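PDB 3UQZ: DNA processing protein DprA from Streptococcus pneumoniae, which binds single-stranded DNA cooperatively, protects it from nucleases and helps load the recombinase RecA onto it during natural transformation. Local coordinates for residues G113-S118 with G141-I146; V219-A224 with V244-G249; E223-S228 with D253-G258. All blocks are in the same frame, centred on the assembly; numbering follows the deposited sequence.

Overall arrangement
All three contacts lie in the Rossmann-like region, on the same side of the chain's centre, where the parallel strands 108-113, 218-222 and 243-246 run side by side. Interaction 1 comes first along the chain and joins the loops that follow strands 108-113 and 137-140. Interaction 2 pairs strand 218-222 with 243-246, while interaction 3 joins the loop after 218-222 to the start of helix 257-264; they share E223 and A224, and their centres are about 10 Å apart. Each centre is about 12 Å from interaction 1. E223 bonds S118 through its carboxylate, joining the loops that follow the strands into one connected patch; a sulfate, probably from the crystallisation liquor, is bound at interaction 1.

Interaction 1. Residues G113-S118 with G141-I146; sequences GSRACS and GLAKGI. With SO4 (sulfate ion), chain D.
One direct hydrogen bond joins the two loops. The amide of I146, in the first turn of helix 146-157, donates to S114 O at 3.1 Å, almost straight and nearly along the C=O axis, so a foreign carbonyl receives an N-H at the start of the helix. A water lies within hydrogen-bonding distance of G113 O and K144 O and can link them, though more acceptors surround it than it has protons. The backbones also run close: R115 CA lies 3.2 Å from K144 O in a CA-H...O contact.

Apolar packing centres on I146. Its CG2 is anti to the backbone N, and CB lies 3.7 Å from G113 CA, where any side chain on residue 113 would collide with the isoleucine. CD1 reaches C117 CB at 3.7 Å, while C117 SG, in the crowded position between N and the carbonyl carbon (chi1 73°), rests on G145 CA. G145 is the N-cap residue of the helix; its positive phi and its closeness to S114 O and R115 O leave room for no side chain.

The charged residues lie toward the outside. The R115 chain bends at chi2 (88°), and A143 CB sits over one face of its guanidinium, 3.8 Å from NE; the small methyl permits this approach. R115 N donates to sulfate O4 at 2.9 Å. The anion probably comes from the crystallisation liquor, but is consistent with an anion-holding loop.

S118 caps helix 119-130 through OG, which also bonds E223. Parallel strand, glycine-containing loop and helix in succession are characteristic of Rossmann-like folds.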
loop_
_atom_site.group_PDB
_atom_site.type_symbol
_atom_site.label_atom_id
_atom_site.label_comp_id
_atom_site.label_asym_id
_atom_site.label_seq_id
_atom_site.Cartn_x
_atom_site.Cartn_y
_atom_site.Cartn_z
ATOM N N GLY A 113 -14.856 7.019 -4.149
ATOM C CA GLY A 113 -14.445 7.289 -2.779
ATOM C C GLY A 113 -15.508 7.852 -1.866
ATOM O O GLY A 113 -16.649 8.066 -2.271
ATOM N N SER A 114 -15.105 8.118 -0.624
ATOM C CA SER A 114 -15.924 8.612 0.486
ATOM C C SER A 114 -16.812 9.793 0.146
ATOM O O SER A 114 -16.345 10.767 -0.445
ATOM C CB SER A 114 -15.039 8.964 1.680
ATOM O OG SER A 114 -15.763 8.986 2.898
ATOM N N ARG A 115 -18.092 9.699 0.542
ATOM C CA ARG A 115 -19.110 10.746 0.395
ATOM C C ARG A 115 -18.739 11.876 1.384
ATOM O O ARG A 115 -18.884 13.051 1.062
ATOM C CB ARG A 115 -20.529 10.191 0.694
ATOM C CG ARG A 115 -21.470 10.042 -0.508
ATOM C CD ARG A 115 -21.375 8.695 -1.260
ATOM N NE ARG A 115 -22.602 8.404 -2.021
ATOM C CZ ARG A 115 -22.710 7.599 -3.084
ATOM N NH1 ARG A 115 -21.647 6.975 -3.572
ATOM N NH2 ARG A 115 -23.879 7.422 -3.667
ATOM N N ALA A 116 -18.208 11.505 2.567
ATOM C CA ALA A 116 -17.757 12.407 3.630
ATOM C C ALA A 116 -16.230 12.298 3.758
ATOM O O ALA A 116 -15.697 11.828 4.768
ATOM C CB ALA A 116 -18.438 12.044 4.949
ATOM N N CYS A 117 -15.526 12.693 2.705
ATOM C CA CYS A 117 -14.074 12.624 2.687
ATOM C C CYS A 117 -13.456 13.801 3.455
ATOM O O CYS A 117 -14.154 14.748 3.821
ATOM C CB CYS A 117 -13.572 12.574 1.246
ATOM S SG CYS A 117 -13.714 14.148 0.362
ATOM N N SER A 118 -12.134 13.750 3.644
ATOM C CA SER A 118 -11.333 14.787 4.288
ATOM C C SER A 118 -10.770 15.731 3.218
ATOM O O SER A 118 -10.748 15.379 2.032
ATOM C CB SER A 118 -10.191 14.146 5.073
ATOM O OG SER A 118 -9.163 13.678 4.217
ATOM N N GLY A 141 -19.636 9.542 -10.269
ATOM C CA GLY A 141 -21.073 9.582 -10.022
ATOM C C GLY A 141 -21.722 10.806 -9.427
ATOM O O GLY A 141 -22.859 10.727 -8.952
ATOM N N LEU A 142 -21.034 11.945 -9.450
ATOM C CA LEU A 142 -21.572 13.234 -8.972
ATOM C C LEU A 142 -21.946 13.304 -7.474
ATOM O O LEU A 142 -22.575 14.272 -7.050
ATOM C CB LEU A 142 -22.752 13.663 -9.868
ATOM C CG LEU A 142 -22.820 15.074 -10.421
ATOM C CD1 LEU A 142 -21.460 15.748 -10.520
ATOM C CD2 LEU A 142 -23.473 15.049 -11.761
ATOM N N ALA A 143 -21.537 12.303 -6.673
ATOM C CA ALA A 143 -21.779 12.265 -5.229
ATOM C C ALA A 143 -20.914 13.324 -4.541
ATOM O O ALA A 143 -19.905 13.774 -5.109
ATOM C CB ALA A 143 -21.420 10.896 -4.682
ATOM N N LYS A 144 -21.293 13.713 -3.312
ATOM C CA LYS A 144 -20.477 14.669 -2.577
ATOM C C LYS A 144 -19.184 13.986 -2.131
ATOM O O LYS A 144 -19.133 12.759 -2.057
ATOM C CB LYS A 144 -21.250 15.331 -1.416
ATOM C CG LYS A 144 -21.676 14.435 -0.262
ATOM C CD LYS A 144 -22.507 15.238 0.742
ATOM C CE LYS A 144 -23.060 14.392 1.869
ATOM N NZ LYS A 144 -24.046 15.140 2.700
ATOM N N GLY A 145 -18.134 14.768 -1.949
ATOM C CA GLY A 145 -16.855 14.227 -1.519
ATOM C C GLY A 145 -15.902 13.958 -2.654
ATOM O O GLY A 145 -15.655 14.850 -3.467
ATOM N N ILE A 146 -15.357 12.724 -2.705
ATOM C CA ILE A 146 -14.384 12.275 -3.713
ATOM C C ILE A 146 -14.877 12.443 -5.155
ATOM O O ILE A 146 -14.122 12.949 -5.990
ATOM C CB ILE A 146 -13.839 10.843 -3.417
ATOM C CG1 ILE A 146 -13.127 10.749 -2.030
ATOM C CG2 ILE A 146 -12.957 10.286 -4.562
ATOM C CD1 ILE A 146 -11.777 11.522 -1.859
HETATM S S SO4 D . -19.279 5.710 0.708
HETATM O O1 SO4 D . -20.271 5.561 -0.349
HETATM O O2 SO4 D . -19.650 4.854 1.852
HETATM O O3 SO4 D . -17.968 5.313 0.193
HETATM O O4 SO4 D . -19.227 7.098 1.145
HETATM O O HOH W 1 -18.009 10.573 -3.477
#

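Interaction 2. Residues V219-A224 with V244-G249; sequences VIVAEA and VFAIPG
The F245 ring is the flat group here, and it meets the neighbouring strand obliquely: V219 O and I220 CG1 both approach on a slant. Its CG is anti to the carbonyl carbon (chi1 -52°) and, with the ring turned by chi2 (-76°), CD2 lies 3.8 Å from V219 O. On this same side of the sheet I220 CG1 crosses F245 CB, and I220 CG2 meets I247 CD1 at 3.8 Å. Further along, that same CD1 touches the methyl of A222, a residue small enough to admit the isoleucine tip.

V219, V221, V244 and A246 occupy the other side. V221 CG2 is the main point of touch, 3.7 Å from V244 CG2 and also near A246 CB. Beta-branched residues suit the extended backbone, and alanine leaves space for its larger neighbours.

Three backbone hydrogen bonds give the parallel register. F245 N donates to V219 O at 2.8 Å, V221 N to F245 O at 2.9 Å, and I247 N to V221 O at 2.9 Å, the last two in the carbonyl plane. Beyond them a water accepts from E223 N and donates to I247 O, prolonging the pairing where the strands diverge.

The two strands form a beta-alpha-beta unit with helix 229-239, whose C234 touches V219 and V221. Strand 108-113 pairs with the other edge of 218-222, helix 257-264 packs on V221 and A246, and I247 meets I251 of the second subunit.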
loop_
_atom_site.group_PDB
_atom_site.type_symbol
_atom_site.label_atom_id
_atom_site.label_comp_id
_atom_site.label_asym_id
_atom_site.label_seq_id
_atom_site.Cartn_x
_atom_site.Cartn_y
_atom_site.Cartn_z
ATOM N N VAL A 219 -10.108 1.700 -12.222
ATOM C CA VAL A 219 -10.825 2.444 -11.176
ATOM C C VAL A 219 -9.812 3.013 -10.182
ATOM O O VAL A 219 -8.992 2.272 -9.662
ATOM C CB VAL A 219 -11.913 1.591 -10.446
ATOM C CG1 VAL A 219 -12.701 2.429 -9.445
ATOM C CG2 VAL A 219 -12.865 0.921 -11.431
ATOM N N ILE A 220 -9.888 4.322 -9.905
ATOM C CA ILE A 220 -9.051 5.017 -8.930
ATOM C C ILE A 220 -9.852 5.171 -7.634
ATOM O O ILE A 220 -10.951 5.733 -7.656
ATOM C CB ILE A 220 -8.508 6.374 -9.470
ATOM C CG1 ILE A 220 -7.518 6.169 -10.639
ATOM C CG2 ILE A 220 -7.872 7.218 -8.342
ATOM C CD1 ILE A 220 -7.199 7.453 -11.444
ATOM N N VAL A 221 -9.306 4.642 -6.512
ATOM C CA VAL A 221 -9.905 4.736 -5.171
ATOM C C VAL A 221 -9.142 5.707 -4.303
ATOM O O VAL A 221 -7.913 5.745 -4.337
ATOM C CB VAL A 221 -10.069 3.413 -4.394
ATOM C CG1 VAL A 221 -11.499 3.235 -3.902
ATOM C CG2 VAL A 221 -9.543 2.206 -5.155
ATOM N N ALA A 222 -9.879 6.431 -3.471
ATOM C CA ALA A 222 -9.349 7.374 -2.507
ATOM C C ALA A 222 -10.324 7.469 -1.369
ATOM O O ALA A 222 -11.522 7.676 -1.582
ATOM C CB ALA A 222 -9.162 8.735 -3.137
ATOM N N GLU A 223 -9.810 7.290 -0.154
ATOM C CA GLU A 223 -10.573 7.350 1.085
ATOM C C GLU A 223 -11.778 6.418 1.096
ATOM O O GLU A 223 -12.896 6.852 1.339
ATOM C CB GLU A 223 -10.912 8.804 1.493
ATOM C CG GLU A 223 -9.679 9.656 1.764
ATOM C CD GLU A 223 -9.833 10.783 2.764
ATOM O OE1 GLU A 223 -10.983 11.205 3.031
ATOM O OE2 GLU A 223 -8.790 11.279 3.248
ATOM N N ALA A 224 -11.541 5.135 0.840
ATOM C CA ALA A 224 -12.580 4.119 0.901
ATOM C C ALA A 224 -12.497 3.499 2.292
ATOM O O ALA A 224 -11.416 3.105 2.732
ATOM C CB ALA A 224 -12.364 3.068 -0.179
ATOM N N VAL A 244 -7.488 -1.772 -10.404
ATOM C CA VAL A 244 -7.835 -0.863 -9.324
ATOM C C VAL A 244 -6.586 -0.180 -8.794
ATOM O O VAL A 244 -5.597 -0.848 -8.490
ATOM C CB VAL A 244 -8.933 -1.300 -8.300
ATOM C CG1 VAL A 244 -9.340 -2.759 -8.456
ATOM C CG2 VAL A 244 -8.579 -0.967 -6.862
ATOM N N PHE A 245 -6.596 1.160 -8.826
ATOM C CA PHE A 245 -5.493 2.018 -8.420
ATOM C C PHE A 245 -5.872 2.691 -7.124
ATOM O O PHE A 245 -6.734 3.572 -7.121
ATOM C CB PHE A 245 -5.185 3.057 -9.519
ATOM C CG PHE A 245 -4.973 2.476 -10.893
ATOM C CD1 PHE A 245 -3.785 1.832 -11.219
ATOM C CD2 PHE A 245 -5.962 2.572 -11.868
ATOM C CE1 PHE A 245 -3.594 1.285 -12.493
ATOM C CE2 PHE A 245 -5.772 2.018 -13.143
ATOM C CZ PHE A 245 -4.590 1.376 -13.442
ATOM N N ALA A 246 -5.269 2.252 -6.007
ATOM C CA ALA A 246 -5.604 2.795 -4.697
ATOM C C ALA A 246 -4.616 3.831 -4.188
ATOM O O ALA A 246 -3.404 3.618 -4.247
ATOM C CB ALA A 246 -5.788 1.675 -3.696
ATOM N N ILE A 247 -5.146 4.974 -3.712
ATOM C CA ILE A 247 -4.361 6.061 -3.128
ATOM C C ILE A 247 -4.250 5.784 -1.617
ATOM O O ILE A 247 -5.290 5.678 -0.952
ATOM C CB ILE A 247 -4.976 7.465 -3.426
ATOM C CG1 ILE A 247 -5.051 7.744 -4.951
ATOM C CG2 ILE A 247 -4.191 8.576 -2.696
ATOM C CD1 ILE A 247 -6.054 8.835 -5.363
ATOM N N PRO A 248 -3.019 5.638 -1.061
ATOM C CA PRO A 248 -2.902 5.364 0.383
ATOM C C PRO A 248 -3.113 6.603 1.249
ATOM O O PRO A 248 -3.154 7.727 0.748
ATOM C CB PRO A 248 -1.479 4.812 0.527
ATOM C CG PRO A 248 -0.717 5.451 -0.587
ATOM C CD PRO A 248 -1.689 5.714 -1.707
ATOM N N GLY A 249 -3.257 6.367 2.543
ATOM C CA GLY A 249 -3.431 7.413 3.539
ATOM C C GLY A 249 -2.952 6.981 4.907
ATOM O O GLY A 249 -2.272 5.957 5.034
HETATM O O HOH W 2 -6.942 7.410 0.424
#

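Interaction 3. Residues E223-S228 with D253-G258; sequences EAKMRS and DGLSDG
L255 lies against the side chains of both E223 and K225, side by side with each and pointing the same way. Its two methyls divide the work: CD2 comes to 3.6 Å from E223 OE1 and 3.7 Å from K225 CE, and CD1 also lies near OE1. E223 has CG anti to the carbonyl carbon (chi1 -62°) and an extended chain beyond, which carries the carboxylate past the leucine to S118, whose OG bonds OE2. K225 takes the same first rotamer and stays extended, so its aliphatic part lines the leucine; the nearest atoms of its side chain and of a sulfate, probably from the crystallisation liquor, are about 6 Å apart. A long side chain with an oily stem and a cationic tip suits such a border.

The backbone closes the middle of the contact. G258 N donates to A224 O at 2.8 Å, from above the carbonyl plane, a bent bond at the first turn of helix 257-264. In this Rossmann-like fold the loop that follows inner strand 218-222 thus meets the start of helix 257-264. G258 has no side chain, as one would run into A224 O and K225 O, and the positive phi of G254 is likewise easy only for glycine.

Selenomethionine M226 is bent at chi2 (-61°), crossing D257 at about a right angle. CG meets D257 CB at 3.6 Å, and the terminal CE reaches D257 O. K225 to S228 form a type II turn, in which S228 OG donates to K225 O at 2.7 Å. Two waters complete the bridging: the one that accepts from E223 N and reaches I247 also donates to S256 OG, while the other accepts from M226 N and donates to G254 O.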
loop_
_atom_site.group_PDB
_atom_site.type_symbol
_atom_site.label_atom_id
_atom_site.label_comp_id
_atom_site.label_asym_id
_atom_site.label_seq_id
_atom_site.Cartn_x
_atom_site.Cartn_y
_atom_site.Cartn_z
ATOM N N GLU A 223 -9.810 7.290 -0.154
ATOM C CA GLU A 223 -10.573 7.350 1.085
ATOM C C GLU A 223 -11.778 6.418 1.096
ATOM O O GLU A 223 -12.896 6.852 1.339
ATOM C CB GLU A 223 -10.912 8.804 1.493
ATOM C CG GLU A 223 -9.679 9.656 1.764
ATOM C CD GLU A 223 -9.833 10.783 2.764
ATOM O OE1 GLU A 223 -10.983 11.205 3.031
ATOM O OE2 GLU A 223 -8.790 11.279 3.248
ATOM N N ALA A 224 -11.541 5.135 0.840
ATOM C CA ALA A 224 -12.580 4.119 0.901
ATOM C C ALA A 224 -12.497 3.499 2.292
ATOM O O ALA A 224 -11.416 3.105 2.732
ATOM C CB ALA A 224 -12.364 3.068 -0.179
ATOM N N LYS A 225 -13.607 3.550 3.032
ATOM C CA LYS A 225 -13.704 2.990 4.377
ATOM C C LYS A 225 -13.980 1.502 4.251
ATOM O O LYS A 225 -14.282 1.025 3.156
ATOM C CB LYS A 225 -14.846 3.651 5.160
ATOM C CG LYS A 225 -14.526 5.048 5.631
ATOM C CD LYS A 225 -15.772 5.755 6.051
ATOM C CE LYS A 225 -15.576 7.238 5.943
ATOM N NZ LYS A 225 -16.648 7.980 6.653
HETATM N N MSE A 226 -13.868 0.757 5.354
HETATM C CA MSE A 226 -14.208 -0.658 5.329
HETATM C C MSE A 226 -15.724 -0.734 5.190
HETATM O O MSE A 226 -16.427 0.171 5.646
HETATM C CB MSE A 226 -13.752 -1.355 6.610
HETATM C CG MSE A 226 -12.261 -1.595 6.658
HETATM SE SE MSE A 226 -11.556 -2.733 5.231
HETATM C CE MSE A 226 -9.811 -3.056 6.045
ATOM N N ARG A 227 -16.217 -1.774 4.513
ATOM C CA ARG A 227 -17.641 -2.022 4.254
ATOM C C ARG A 227 -18.400 -0.812 3.646
ATOM O O ARG A 227 -19.589 -0.623 3.899
ATOM C CB ARG A 227 -18.345 -2.721 5.459
ATOM C CG ARG A 227 -18.511 -1.889 6.737
ATOM C CD ARG A 227 -18.500 -2.717 8.013
ATOM N NE ARG A 227 -17.156 -3.169 8.401
ATOM C CZ ARG A 227 -16.280 -2.445 9.100
ATOM N NH1 ARG A 227 -16.574 -1.206 9.478
ATOM N NH2 ARG A 227 -15.093 -2.957 9.414
ATOM N N SER A 228 -17.687 -0.009 2.827
ATOM C CA SER A 228 -18.193 1.184 2.145
ATOM C C SER A 228 -18.659 0.845 0.732
ATOM O O SER A 228 -18.365 -0.250 0.229
ATOM C CB SER A 228 -17.101 2.246 2.068
ATOM O OG SER A 228 -16.039 1.806 1.240
ATOM N N ASP A 253 -6.884 7.375 10.869
ATOM C CA ASP A 253 -8.243 7.868 10.524
ATOM C C ASP A 253 -9.346 6.852 10.350
ATOM O O ASP A 253 -10.501 7.177 10.632
ATOM C CB ASP A 253 -8.251 8.634 9.187
ATOM C CG ASP A 253 -7.390 9.854 9.075
ATOM O OD1 ASP A 253 -7.367 10.652 10.032
ATOM O OD2 ASP A 253 -6.885 10.112 7.963
ATOM N N GLY A 254 -9.043 5.730 9.705
ATOM C CA GLY A 254 -10.059 4.743 9.350
ATOM C C GLY A 254 -10.618 5.012 7.959
ATOM O O GLY A 254 -11.266 4.147 7.356
ATOM N N LEU A 255 -10.338 6.221 7.435
ATOM C CA LEU A 255 -10.749 6.709 6.127
ATOM C C LEU A 255 -10.173 5.934 4.949
ATOM O O LEU A 255 -10.888 5.745 3.973
ATOM C CB LEU A 255 -10.391 8.194 5.981
ATOM C CG LEU A 255 -11.398 9.192 6.533
ATOM C CD1 LEU A 255 -10.743 10.522 6.751
ATOM C CD2 LEU A 255 -12.598 9.345 5.599
ATOM N N SER A 256 -8.891 5.516 5.008
ATOM C CA SER A 256 -8.255 4.801 3.894
ATOM C C SER A 256 -8.102 3.289 4.099
ATOM O O SER A 256 -7.343 2.653 3.368
ATOM C CB SER A 256 -6.920 5.447 3.537
ATOM O OG SER A 256 -7.101 6.751 3.012
ATOM N N ASP A 257 -8.855 2.713 5.057
ATOM C CA ASP A 257 -8.803 1.291 5.402
ATOM C C ASP A 257 -9.140 0.374 4.241
ATOM O O ASP A 257 -8.522 -0.678 4.097
ATOM C CB ASP A 257 -9.697 0.975 6.621
ATOM C CG ASP A 257 -9.238 1.498 7.983
ATOM O OD1 ASP A 257 -8.214 2.226 8.038
ATOM O OD2 ASP A 257 -9.924 1.202 8.994
ATOM N N GLY A 258 -10.118 0.775 3.436
ATOM C CA GLY A 258 -10.572 0.024 2.270
ATOM C C GLY A 258 -9.545 0.008 1.160
ATOM O O GLY A 258 -9.349 -1.025 0.522
HETATM O O HOH W 2 -6.942 7.410 0.424
HETATM O O HOH W 3 -12.884 1.907 7.675
#